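Local coordinates for protein cystalysin (Treponema denticola, PDB 1C7O) that belongs to the class I and II aminotransferase family of pyridoxal-phosphate-dependent enzymes and is built here as a two-chain assembly, at residues A39-K44 against N371-S376; D203-D208 against A235-F240. All blocks are in the same frame, centred on the assembly; numbering follows the deposited sequence.

Contact 1 of 2, residues A39-K44 against N371-S376; sequences ADMEFK and NLAAPS. With PPG ((2E,3E)-4-(2-aminoethoxy)-2-[({3-hydroxy-2-methyl-5-[(phosphonooxy)methyl]pyridin-4-yl}methyl)imino]but-3-enoic acid), chain I.
The backbone N-H of Glu42 is bonded to the carbonyl oxygen of Ala373, with N and O 2.9 Å apart and an angle of 162° at the hydrogen. It ties the loop before helix 47-59 to the link from strand 367-371 into helix 376-393, where Pro375 is the N-cap; the two run almost parallel, 6° apart. The side chain of Asn371 bridges the gap: ND2 makes a weak bond to Asp40 O at 3.1 Å and also donates to Val38 O. Its OD1 accepts from Ala373 N at 2.7 Å, closing an Asx turn. With both ends of the amide engaged, its rotation is fixed. Phe43 lays its ring against the Ala373-Ala374 peptide, with Ala373 O and Ala374 CA over one face; CE2 reaches Pro375 CD at 3.8 Å. Met41 sets its sulfur at the ring edge, in plane, while its CG lies 3.6 Å from Ala373 CB. Glu42 directs CB at Ala374 CB, but its chain bends at chi2 (-50°) and carries the carboxylate away to Arg11 and Lys18, which also pair with Asp40. At the other end Ala39 N donates to O2B of PPG at 2.8 Å. Backbone and amide bonds thus hold the loop supplying that N-H, and the buried acidic groups are balanced by basic partners, which probably keeps them ionised.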
loop_
_atom_site.group_PDB
_atom_site.type_symbol
_atom_site.label_atom_id
_atom_site.label_comp_id
_atom_site.label_asym_id
_atom_site.label_seq_id
_atom_site.Cartn_x
_atom_site.Cartn_y
_atom_site.Cartn_z
ATOM N N ALA A 39 1.013 7.045 17.278
ATOM C CA ALA A 39 2.325 7.599 16.955
ATOM C C ALA A 39 2.519 8.343 15.625
ATOM O O ALA A 39 3.253 7.871 14.748
ATOM C CB ALA A 39 3.392 6.513 17.077
ATOM N N ASP A 40 1.842 9.477 15.461
ATOM C CA ASP A 40 2.051 10.332 14.293
ATOM C C ASP A 40 2.143 11.712 14.939
ATOM O O ASP A 40 1.684 11.889 16.072
ATOM C CB ASP A 40 0.932 10.208 13.222
ATOM C CG ASP A 40 -0.419 10.764 13.663
ATOM O OD1 ASP A 40 -1.369 10.667 12.846
ATOM O OD2 ASP A 40 -0.543 11.285 14.789
ATOM N N MET A 41 2.757 12.677 14.265
ATOM C CA MET A 41 2.951 13.998 14.866
ATOM C C MET A 41 1.831 15.028 14.760
ATOM O O MET A 41 1.051 15.035 13.801
ATOM C CB MET A 41 4.230 14.633 14.323
ATOM C CG MET A 41 5.481 13.805 14.510
ATOM S SD MET A 41 6.928 14.760 14.050
ATOM C CE MET A 41 8.231 13.526 14.247
ATOM N N GLU A 42 1.772 15.903 15.764
ATOM C CA GLU A 42 0.785 16.971 15.794
ATOM C C GLU A 42 1.498 18.251 15.381
ATOM O O GLU A 42 1.198 19.344 15.870
ATOM C CB GLU A 42 0.164 17.123 17.193
ATOM C CG GLU A 42 -0.885 16.052 17.557
ATOM C CD GLU A 42 -1.955 15.857 16.477
ATOM O OE1 GLU A 42 -2.604 16.842 16.068
ATOM O OE2 GLU A 42 -2.148 14.705 16.039
ATOM N N PHE A 43 2.462 18.080 14.482
ATOM C CA PHE A 43 3.262 19.167 13.923
ATOM C C PHE A 43 3.029 19.194 12.415
ATOM O O PHE A 43 2.815 18.150 11.801
ATOM C CB PHE A 43 4.755 18.922 14.153
ATOM C CG PHE A 43 5.183 19.001 15.588
ATOM C CD1 PHE A 43 5.897 17.952 16.167
ATOM C CD2 PHE A 43 4.920 20.131 16.348
ATOM C CE1 PHE A 43 6.341 18.036 17.481
ATOM C CE2 PHE A 43 5.360 20.222 17.662
ATOM C CZ PHE A 43 6.070 19.177 18.227
ATOM N N LYS A 44 3.067 20.380 11.815
ATOM C CA LYS A 44 2.895 20.478 10.375
ATOM C C LYS A 44 4.124 19.826 9.762
ATOM O O LYS A 44 5.202 19.846 10.357
ATOM C CB LYS A 44 2.791 21.940 9.940
ATOM C CG LYS A 44 1.349 22.457 9.783
ATOM C CD LYS A 44 0.630 21.772 8.599
ATOM C CE LYS A 44 -0.756 22.365 8.295
ATOM N NZ LYS A 44 -1.747 22.137 9.382
ATOM N N ASN A 371 2.192 10.781 23.741
ATOM C CA ASN A 371 2.847 11.236 22.516
ATOM C C ASN A 371 3.369 12.649 22.736
ATOM O O ASN A 371 2.587 13.585 22.879
ATOM C CB ASN A 371 1.867 11.245 21.348
ATOM C CG ASN A 371 2.546 11.540 20.035
ATOM O OD1 ASN A 371 3.450 12.373 19.970
ATOM N ND2 ASN A 371 2.113 10.865 18.974
ATOM N N LEU A 372 4.691 12.794 22.740
ATOM C CA LEU A 372 5.347 14.083 22.975
ATOM C C LEU A 372 5.507 14.956 21.732
ATOM O O LEU A 372 5.961 16.098 21.840
ATOM C CB LEU A 372 6.730 13.849 23.608
ATOM C CG LEU A 372 6.758 12.999 24.888
ATOM C CD1 LEU A 372 8.162 12.523 25.181
ATOM C CD2 LEU A 372 6.215 13.804 26.042
ATOM N N ALA A 373 5.137 14.427 20.564
ATOM C CA ALA A 373 5.271 15.168 19.308
ATOM C C ALA A 373 4.131 16.154 19.098
ATOM O O ALA A 373 3.240 15.940 18.269
ATOM C CB ALA A 373 5.352 14.205 18.130
ATOM N N ALA A 374 4.177 17.242 19.857
ATOM C CA ALA A 374 3.167 18.286 19.787
ATOM C C ALA A 374 3.771 19.528 20.411
ATOM O O ALA A 374 4.803 19.446 21.068
ATOM C CB ALA A 374 1.924 17.864 20.556
ATOM N N PRO A 375 3.154 20.703 20.195
ATOM C CA PRO A 375 3.717 21.920 20.792
ATOM C C PRO A 375 3.713 21.785 22.312
ATOM O O PRO A 375 2.863 21.096 22.886
ATOM C CB PRO A 375 2.773 23.011 20.308
ATOM C CG PRO A 375 2.294 22.479 18.975
ATOM C CD PRO A 375 2.035 21.023 19.292
ATOM N N SER A 376 4.669 22.436 22.962
ATOM C CA SER A 376 4.777 22.371 24.412
ATOM C C SER A 376 3.539 22.945 25.086
ATOM O O SER A 376 3.190 22.548 26.198
ATOM C CB SER A 376 6.027 23.119 24.867
ATOM O OG SER A 376 7.176 22.559 24.259
HETATM N N1 PPG I . 6.862 -0.441 14.264
HETATM C C2 PPG I . 6.924 0.189 15.500
HETATM C C2A PPG I . 7.905 -0.388 16.466
HETATM C C3 PPG I . 6.059 1.359 15.703
HETATM O O3 PPG I . 6.184 1.901 16.967
HETATM C C4 PPG I . 5.213 1.809 14.677
HETATM C C4A PPG I . 4.202 2.911 15.010
HETATM C C5 PPG I . 5.228 1.034 13.372
HETATM C C6 PPG I . 6.069 -0.065 13.240
HETATM C C5A PPG I . 4.256 1.398 12.182
HETATM O OP4 PPG I . 4.935 1.368 10.911
HETATM P P PPG I . 4.087 1.475 9.539
HETATM O OP1 PPG I . 3.271 0.240 9.475
HETATM O OP2 PPG I . 5.117 1.584 8.401
HETATM O OP3 PPG I . 3.310 2.735 9.632
HETATM N N4A PPG I . 3.005 2.367 15.610
HETATM C CAI PPG I . 1.978 3.305 16.097
HETATM C CBC PPG I . 1.883 3.558 17.573
HETATM O O2B PPG I . 0.905 4.400 18.112
HETATM O O3B PPG I . 2.741 2.987 18.374
HETATM C CBI PPG I . 1.144 4.014 15.166
HETATM C CGI PPG I . -0.223 3.664 14.997
HETATM O OET PPG I . -0.640 2.379 14.456
HETATM C CEI PPG I . -2.113 2.510 14.182
HETATM C CFI PPG I . -2.349 3.572 13.084
HETATM N NI PPG I . -3.736 3.798 12.827
#

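Contact 2 of 2, residues D203-D208 against A235-F240; sequences DEIHFD and APSKTF. With PPG ((2E,3E)-4-(2-aminoethoxy)-2-[({3-hydroxy-2-methyl-5-[(phosphonooxy)methyl]pyridin-4-yl}methyl)imino]but-3-enoic acid), chain I.
Asp208 and Thr239 meet at a slant, with the threonine hydroxyl donating to the carboxylate: OG1 lies 2.7 Å from OD2, on its anti side and 23° out of the carboxylate plane. Thr239 OG1 sits beside its own backbone N (chi1 -53°), which turns the hydroxyl to the aspartate and leaves CG2 against Asp208 CB at 3.6 Å. The other carboxylate oxygen, OD1, takes a weak bond from Trp78. The side chains of Lys238 and His206 also meet at a slant, with Lys238 CG 3.7 Å from His206 NE2, before bends at chi2 and chi4 bring the lysine NZ to 2.9 Å from C4A of PPG. In fold type I enzymes an active-site lysine carries the cofactor as a Schiff base; Lys238, in the short helix after strand 230-234, is consistent with that role, though here its amine is not bonded to C4A, the methylene between ring and imino nitrogen. Tyr64 of the second subunit makes a weak hydrogen bond to NZ. Ile205 splits its two branches: CD1 fits by Ala235 CB at 3.9 Å and Ser237 OG, while CG2 lies 3.6 Å from N1 of the PPG ring and also against a face of His206. Asp203 brings OD1 to 2.7 Å from that same N1, and its OD2 accepts from Ile205 N in an Asx turn at the start of the type I beta turn from Glu204 to Phe207.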
loop_
_atom_site.group_PDB
_atom_site.type_symbol
_atom_site.label_atom_id
_atom_site.label_comp_id
_atom_site.label_asym_id
_atom_site.label_seq_id
_atom_site.Cartn_x
_atom_site.Cartn_y
_atom_site.Cartn_z
ATOM N N ASP A 203 13.166 -4.141 13.924
ATOM C CA ASP A 203 12.308 -3.043 13.505
ATOM C C ASP A 203 12.914 -1.789 14.109
ATOM O O ASP A 203 12.797 -1.556 15.308
ATOM C CB ASP A 203 10.899 -3.291 14.049
ATOM C CG ASP A 203 9.945 -2.151 13.783
ATOM O OD1 ASP A 203 8.734 -2.384 13.958
ATOM O OD2 ASP A 203 10.386 -1.041 13.415
ATOM N N GLU A 204 13.570 -0.989 13.273
ATOM C CA GLU A 204 14.233 0.231 13.732
ATOM C C GLU A 204 13.604 1.495 13.141
ATOM O O GLU A 204 14.292 2.489 12.908
ATOM C CB GLU A 204 15.723 0.158 13.372
ATOM C CG GLU A 204 16.370 -1.169 13.781
ATOM C CD GLU A 204 17.891 -1.182 13.651
ATOM O OE1 GLU A 204 18.486 -0.119 13.359
ATOM O OE2 GLU A 204 18.491 -2.261 13.855
ATOM N N ILE A 205 12.292 1.454 12.919
ATOM C CA ILE A 205 11.570 2.586 12.341
ATOM C C ILE A 205 11.709 3.880 13.161
ATOM O O ILE A 205 11.566 4.993 12.633
ATOM C CB ILE A 205 10.065 2.232 12.162
ATOM C CG1 ILE A 205 9.362 3.327 11.357
ATOM C CG2 ILE A 205 9.405 2.031 13.524
ATOM C CD1 ILE A 205 7.982 2.946 10.896
ATOM N N HIS A 206 12.009 3.726 14.445
ATOM C CA HIS A 206 12.173 4.865 15.337
ATOM C C HIS A 206 13.612 5.311 15.510
ATOM O O HIS A 206 13.877 6.239 16.278
ATOM C CB HIS A 206 11.621 4.524 16.719
ATOM C CG HIS A 206 10.140 4.642 16.822
ATOM N ND1 HIS A 206 9.334 3.600 17.224
ATOM C CD2 HIS A 206 9.313 5.690 16.590
ATOM C CE1 HIS A 206 8.076 3.998 17.235
ATOM N NE2 HIS A 206 8.038 5.265 16.853
ATOM N N PHE A 207 14.533 4.676 14.788
ATOM C CA PHE A 207 15.946 4.991 14.948
ATOM C C PHE A 207 16.431 6.415 14.665
ATOM O O PHE A 207 17.594 6.722 14.914
ATOM C CB PHE A 207 16.810 3.951 14.201
ATOM C CG PHE A 207 16.895 4.137 12.702
ATOM C CD1 PHE A 207 17.639 3.236 11.942
ATOM C CD2 PHE A 207 16.307 5.217 12.054
ATOM C CE1 PHE A 207 17.799 3.413 10.567
ATOM C CE2 PHE A 207 16.464 5.401 10.682
ATOM C CZ PHE A 207 17.211 4.500 9.940
ATOM N N ASP A 208 15.553 7.284 14.167
ATOM C CA ASP A 208 15.943 8.671 13.885
ATOM C C ASP A 208 15.493 9.615 14.999
ATOM O O ASP A 208 15.918 10.765 15.058
ATOM C CB ASP A 208 15.346 9.162 12.557
ATOM C CG ASP A 208 16.053 8.591 11.335
ATOM O OD1 ASP A 208 17.289 8.724 11.231
ATOM O OD2 ASP A 208 15.366 8.022 10.461
ATOM N N ALA A 235 12.093 3.127 7.843
ATOM C CA ALA A 235 11.151 3.980 7.134
ATOM C C ALA A 235 11.357 5.444 7.509
ATOM O O ALA A 235 11.930 5.755 8.552
ATOM C CB ALA A 235 9.727 3.558 7.464
ATOM N N PRO A 236 10.907 6.367 6.650
ATOM C CA PRO A 236 11.061 7.792 6.952
ATOM C C PRO A 236 9.788 8.309 7.643
ATOM O O PRO A 236 9.732 9.433 8.127
ATOM C CB PRO A 236 11.252 8.401 5.568
ATOM C CG PRO A 236 10.287 7.589 4.744
ATOM C CD PRO A 236 10.527 6.168 5.235
ATOM N N SER A 237 8.776 7.455 7.678
ATOM C CA SER A 237 7.482 7.774 8.254
ATOM C C SER A 237 7.474 8.464 9.624
ATOM O O SER A 237 6.946 9.570 9.749
ATOM C CB SER A 237 6.625 6.504 8.292
ATOM O OG SER A 237 7.351 5.432 8.862
ATOM N N LYS A 238 8.038 7.824 10.649
ATOM C CA LYS A 238 8.048 8.424 11.975
ATOM C C LYS A 238 8.949 9.648 12.047
ATOM O O LYS A 238 8.591 10.657 12.657
ATOM C CB LYS A 238 8.483 7.401 13.032
ATOM C CG LYS A 238 7.435 6.343 13.368
ATOM C CD LYS A 238 6.055 6.724 12.809
ATOM C CE LYS A 238 4.990 5.734 13.202
ATOM N NZ LYS A 238 5.397 4.383 12.766
ATOM N N THR A 239 10.114 9.549 11.414
ATOM C CA THR A 239 11.093 10.632 11.394
ATOM C C THR A 239 10.512 11.960 10.937
ATOM O O THR A 239 10.642 12.967 11.637
ATOM C CB THR A 239 12.284 10.316 10.449
ATOM O OG1 THR A 239 12.854 9.044 10.783
ATOM C CG2 THR A 239 13.352 11.394 10.570
ATOM N N PHE A 240 9.869 11.963 9.768
ATOM C CA PHE A 240 9.327 13.200 9.217
ATOM C C PHE A 240 7.802 13.362 9.199
ATOM O O PHE A 240 7.271 14.214 8.481
ATOM C CB PHE A 240 9.893 13.412 7.813
ATOM C CG PHE A 240 11.400 13.366 7.756
ATOM C CD1 PHE A 240 12.064 12.192 7.422
ATOM C CD2 PHE A 240 12.158 14.493 8.072
ATOM C CE1 PHE A 240 13.453 12.135 7.405
ATOM C CE2 PHE A 240 13.559 14.445 8.059
ATOM C CZ PHE A 240 14.205 13.262 7.726
HETATM N N1 PPG I . 6.862 -0.441 14.264
HETATM C C2 PPG I . 6.924 0.189 15.500
HETATM C C2A PPG I . 7.905 -0.388 16.466
HETATM C C3 PPG I . 6.059 1.359 15.703
HETATM O O3 PPG I . 6.184 1.901 16.967
HETATM C C4 PPG I . 5.213 1.809 14.677
HETATM C C4A PPG I . 4.202 2.911 15.010
HETATM C C5 PPG I . 5.228 1.034 13.372
HETATM C C6 PPG I . 6.069 -0.065 13.240
HETATM C C5A PPG I . 4.256 1.398 12.182
HETATM O OP4 PPG I . 4.935 1.368 10.911
HETATM P P PPG I . 4.087 1.475 9.539
HETATM O OP1 PPG I . 3.271 0.240 9.475
HETATM O OP2 PPG I . 5.117 1.584 8.401
HETATM O OP3 PPG I . 3.310 2.735 9.632
HETATM N N4A PPG I . 3.005 2.367 15.610
HETATM C CAI PPG I . 1.978 3.305 16.097
HETATM C CBC PPG I . 1.883 3.558 17.573
HETATM O O2B PPG I . 0.905 4.400 18.112
HETATM O O3B PPG I . 2.741 2.987 18.374
HETATM C CBI PPG I . 1.144 4.014 15.166
HETATM C CGI PPG I . -0.223 3.664 14.997
HETATM O OET PPG I . -0.640 2.379 14.456
HETATM C CEI PPG I . -2.113 2.510 14.182
HETATM C CFI PPG I . -2.349 3.572 13.084
HETATM N NI PPG I . -3.736 3.798 12.827
#

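Overall arrangement
The centres of contacts 1 and 2 are about 15 Å apart, and both reach PPG. Along the chain the order is 39-44, 203-208, 235-240, 371-376, so contact 2 falls within the long span that contact 1 brackets. Residues 203-208 and 235-240 follow strands 199-203 and 230-234, which are parallel neighbours in the seven-stranded mixed sheet; 371-376 leads from the small sheet containing strand 367-371 into helix 376-393. The contacts meet where Ala39 O packs on Lys238 CE and Met41 CE on Lys238 O. The ligand site draws on the loop between helices 17-25 and 47-59 and on the ends of two strands of the large sheet, and Tyr64 of the second subunit also binds PPG.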